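Local coordinates for protein short-chain dehydrogenase/reductase SDR (Burkholderia phymatum, PDB 5IG2) that binds NAD and is probably an oxidoreductase acting on CH-OH groups, as in other short-chain dehydrogenases/reductases, at residues B[138-144]-B[187-191]; B[93-97]-B[249-253]. All blocks are in the same frame, centred on the assembly; numbering follows the deposited sequence.

Contact 1. Residues B[138-144]-B[187-191]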
# COMPACT_ATOMS: atom_id res chain seq x y z
N LEU B 138 17.51 -54.83 -34.88
CA LEU B 138 17.04 -55.95 -35.69
C LEU B 138 17.19 -57.27 -34.93
O LEU B 138 16.34 -58.16 -35.04
CB LEU B 138 17.80 -56.00 -37.01
CG LEU B 138 17.50 -54.84 -37.96
CD1 LEU B 138 18.52 -54.75 -39.08
CD2 LEU B 138 16.10 -54.99 -38.53
N GLY B 139 18.27 -57.42 -34.16
CA GLY B 139 18.49 -58.66 -33.43
C GLY B 139 17.58 -58.88 -32.25
O GLY B 139 17.50 -60.01 -31.75
N GLN B 140 16.88 -57.84 -31.79
CA GLN B 140 16.04 -57.97 -30.60
C GLN B 140 14.69 -58.63 -30.87
O GLN B 140 14.07 -59.12 -29.92
CB GLN B 140 15.82 -56.58 -29.97
CG GLN B 140 17.06 -56.03 -29.27
CD GLN B 140 16.90 -54.59 -28.81
OE1 GLN B 140 17.73 -54.08 -28.06
NE2 GLN B 140 15.85 -53.92 -29.28
N ASN B 141 14.24 -58.68 -32.12
CA ASN B 141 12.90 -59.18 -32.47
C ASN B 141 11.81 -58.42 -31.72
O ASN B 141 10.82 -59.00 -31.26
CB ASN B 141 12.79 -60.68 -32.20
CG ASN B 141 13.70 -61.49 -33.08
OD1 ASN B 141 14.05 -61.06 -34.17
ND2 ASN B 141 14.09 -62.66 -32.61
N GLU B 142 11.99 -57.11 -31.59
CA GLU B 142 11.03 -56.26 -30.92
C GLU B 142 10.77 -55.04 -31.79
O GLU B 142 11.59 -54.67 -32.63
CB GLU B 142 11.53 -55.80 -29.55
CG GLU B 142 11.59 -56.88 -28.51
CD GLU B 142 12.05 -56.35 -27.17
OE1 GLU B 142 13.02 -56.91 -26.62
OE2 GLU B 142 11.45 -55.37 -26.68
N ALA B 143 9.62 -54.41 -31.56
CA ALA B 143 9.34 -53.13 -32.18
C ALA B 143 10.43 -52.13 -31.80
O ALA B 143 10.80 -52.00 -30.62
CB ALA B 143 7.97 -52.61 -31.74
N ALA B 144 10.97 -51.44 -32.80
CA ALA B 144 11.97 -50.42 -32.58
C ALA B 144 11.86 -49.40 -33.70
O ALA B 144 11.25 -49.66 -34.74
CB ALA B 144 13.39 -51.01 -32.51
N GLY B 187 11.06 -57.30 -40.66
CA GLY B 187 11.16 -57.14 -39.22
C GLY B 187 10.34 -55.97 -38.71
O GLY B 187 9.55 -55.35 -39.43
N GLU B 188 10.55 -55.67 -37.43
CA GLU B 188 9.73 -54.69 -36.72
C GLU B 188 10.44 -53.38 -36.46
O GLU B 188 9.96 -52.57 -35.66
CB GLU B 188 9.27 -55.28 -35.39
CG GLU B 188 8.20 -56.34 -35.52
CD GLU B 188 7.38 -56.43 -34.25
OE1 GLU B 188 6.62 -55.47 -33.96
OE2 GLU B 188 7.52 -57.44 -33.53
N VAL B 189 11.58 -53.14 -37.09
CA VAL B 189 12.30 -51.88 -36.93
C VAL B 189 11.87 -50.94 -38.05
O VAL B 189 11.86 -51.32 -39.23
CB VAL B 189 13.83 -52.11 -36.94
CG1 VAL B 189 14.56 -50.82 -36.66
CG2 VAL B 189 14.22 -53.18 -35.93
N GLY B 190 11.51 -49.71 -37.69
CA GLY B 190 11.09 -48.71 -38.65
C GLY B 190 11.86 -47.42 -38.49
O GLY B 190 12.80 -47.36 -37.69
N CYS B 191 11.50 -46.37 -39.24
CA CYS B 191 12.23 -45.12 -39.09
C CYS B 191 11.36 -43.94 -39.51
O CYS B 191 10.36 -44.11 -40.21
CB CYS B 191 13.55 -45.16 -39.87
SG CYS B 191 13.37 -45.23 -41.66
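Leu138 and Val189 meet branch to branch, their side chains crossing at about a right angle. The methyl CD2 of Leu138, in the last turn of helix 112-140, lies 3.7 Å from CG2 of Val189. CG2 takes that position because it stands anti to Val189's own carbonyl carbon, with CG1 anti to the backbone N (chi1 -175°). The same CG2 also has Ala144 CB at 4.1 Å, so one methyl serves both the helix end and the neighbouring strand; a short alanine suits the place under the helix, where Met137 packs on Ala144 and Val189 alike. Ala144 and Val189 begin two adjacent parallel strands, 144-149 and 189-194, of the Rossmann-like sheet of the short-chain dehydrogenases. Ala144 N donates to Glu188 O at 3.2 Å, from above the carbonyl plane, and Gly190 N donates to Ala144 O at 3.0 Å, so that both the N-H and the C=O of Ala144 are tied to the neighbouring strand, as in a regular parallel pair. Val189 CA also directs its hydrogen at Ala144 O, 3.3 Å away. The connection from helix to strand turns at Asn141, which has positive phi. Beyond it, the extended chain of Glu188 lies alongside Ala143, OE1 being 3.9 Å from Ala143 CB, a mixed contact where Glu188 is exposed to solvent. The carboxylate of Glu142 forms a salt bridge with Lys91.

Contact 2. Residues B[93-97]-B[249-253]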
# COMPACT_ATOMS: atom_id res chain seq x y z
N HIS B 93 15.23 -49.31 -27.95
CA HIS B 93 14.01 -49.35 -28.74
C HIS B 93 13.79 -48.12 -29.60
O HIS B 93 13.17 -48.22 -30.66
CB HIS B 93 12.79 -49.52 -27.83
CG HIS B 93 12.82 -50.78 -27.04
ND1 HIS B 93 13.14 -50.80 -25.70
CD2 HIS B 93 12.60 -52.06 -27.40
CE1 HIS B 93 13.10 -52.04 -25.26
NE2 HIS B 93 12.77 -52.83 -26.27
N LEU B 94 14.27 -46.97 -29.15
CA LEU B 94 14.09 -45.72 -29.86
C LEU B 94 15.44 -45.01 -29.95
O LEU B 94 16.12 -44.84 -28.93
CB LEU B 94 13.07 -44.85 -29.12
CG LEU B 94 12.44 -43.66 -29.81
CD1 LEU B 94 11.97 -44.03 -31.21
CD2 LEU B 94 11.28 -43.16 -28.95
N LEU B 95 15.83 -44.62 -31.16
CA LEU B 95 17.08 -43.89 -31.37
C LEU B 95 16.76 -42.58 -32.07
O LEU B 95 16.14 -42.58 -33.14
CB LEU B 95 18.07 -44.71 -32.22
CG LEU B 95 19.32 -43.94 -32.66
CD1 LEU B 95 20.19 -43.57 -31.45
CD2 LEU B 95 20.13 -44.73 -33.67
N PHE B 96 17.20 -41.48 -31.47
CA PHE B 96 17.08 -40.15 -32.08
C PHE B 96 18.48 -39.71 -32.50
O PHE B 96 19.28 -39.29 -31.66
CB PHE B 96 16.48 -39.13 -31.10
CG PHE B 96 15.04 -39.37 -30.75
CD1 PHE B 96 14.70 -40.22 -29.72
CD2 PHE B 96 14.04 -38.71 -31.42
CE1 PHE B 96 13.37 -40.42 -29.38
CE2 PHE B 96 12.71 -38.91 -31.09
CZ PHE B 96 12.37 -39.76 -30.07
N ASN B 97 18.79 -39.80 -33.80
CA ASN B 97 20.05 -39.27 -34.33
C ASN B 97 19.82 -37.79 -34.61
O ASN B 97 19.45 -37.39 -35.71
CB ASN B 97 20.51 -40.01 -35.59
CG ASN B 97 20.87 -41.48 -35.33
OD1 ASN B 97 21.70 -41.79 -34.47
ND2 ASN B 97 20.25 -42.38 -36.08
N THR B 249 6.69 -35.11 -32.81
CA THR B 249 7.55 -36.23 -33.21
C THR B 249 7.06 -37.54 -32.60
O THR B 249 6.95 -38.56 -33.29
CB THR B 249 8.99 -35.92 -32.82
OG1 THR B 249 9.43 -34.78 -33.55
CG2 THR B 249 9.92 -37.10 -33.13
N PHE B 250 6.75 -37.53 -31.30
CA PHE B 250 6.27 -38.77 -30.68
C PHE B 250 4.92 -39.21 -31.24
O PHE B 250 4.67 -40.41 -31.38
CB PHE B 250 6.22 -38.60 -29.16
CG PHE B 250 7.53 -38.90 -28.47
CD1 PHE B 250 8.57 -37.98 -28.48
CD2 PHE B 250 7.73 -40.12 -27.83
CE1 PHE B 250 9.77 -38.25 -27.84
CE2 PHE B 250 8.92 -40.40 -27.19
CZ PHE B 250 9.95 -39.46 -27.20
N GLU B 251 4.03 -38.26 -31.56
CA GLU B 251 2.79 -38.64 -32.23
C GLU B 251 3.08 -39.36 -33.54
O GLU B 251 2.44 -40.37 -33.86
CB GLU B 251 1.92 -37.40 -32.48
CG GLU B 251 1.27 -36.85 -31.23
CD GLU B 251 0.60 -35.50 -31.44
OE1 GLU B 251 0.71 -34.94 -32.55
OE2 GLU B 251 -0.04 -35.00 -30.49
N ALA B 252 4.05 -38.86 -34.32
CA ALA B 252 4.39 -39.52 -35.58
C ALA B 252 4.96 -40.92 -35.34
O ALA B 252 4.61 -41.87 -36.04
CB ALA B 252 5.37 -38.67 -36.38
N ILE B 253 5.86 -41.05 -34.36
CA ILE B 253 6.42 -42.36 -34.03
C ILE B 253 5.31 -43.33 -33.67
O ILE B 253 5.31 -44.49 -34.11
CB ILE B 253 7.43 -42.26 -32.88
CG1 ILE B 253 8.62 -41.36 -33.23
CG2 ILE B 253 7.91 -43.65 -32.48
CD1 ILE B 253 9.48 -41.04 -32.01
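Apolar packing carries the whole contact between Phe96 and Leu94 of strand 94-97 and one side of helix 242-254. Ile253 reaches out with CD1, which lies 3.7 Å from Phe96 CZ and 4.0 Å from Leu94 CD1. Its slim, extended end (chi2 169°) is well shaped to enter between the two strand side chains, meeting Leu94 tip to tip. In the conformer given, one of two deposited, CD2 of Leu94 also reaches Phe250 CE2 at 4.0 Å, so that the forked leucine touches two residues three apart on the helix. Thr249 contributes a methyl: with CG2 anti to the backbone N, this group comes to the edge of the Phe96 ring, 3.9 Å from CE2 and in its plane, while OG1 is left to bond Val245 O within the helix.

Strand 94-97 is the central, fourth strand of the parallel Rossmann-like sheet, and Leu94 and Phe96, two residues apart, point to the same face of it. Helix 242-254 lies against that face, its short segment running at 133° to the strand, with axes 12.2 Å apart, a separation filled by the large side chains.

Between the aromatic residues, Phe96 and Phe250 come together through CZ and CE1, 3.7 Å apart, the ring planes inclined at 34° and the centroids 5.6 Å apart. Further aromatics extend this cluster: Phe30 stacks on Phe96, and Phe12 meets Phe250. Just past the strand comes Asn98, an NAD-binding residue whose side chain is about 4 Å from that of Phe96.

Overall arrangement
Both contacts reach the same parallel sheet, but at different depths. Contact 2 is wholly buried and joins the central strand to a helix packed on one face, through carbon-to-carbon packing alone, Thr249 lending its methyl. Contact 1 lies farther out, where strands 144-149 and 189-194 begin, and it combines strand-to-strand backbone bonds with the exposed Glu188 and a small apolar patch; in that patch Leu138 also packs on Trp108 of a second subunit. Both segments of contact 1 fall, in sequence, between those of contact 2. Their centres lie about 13 Å apart, and they meet where Glu142 OE2 probably hydrogen-bonds His93 NE2, 2.9 Å away.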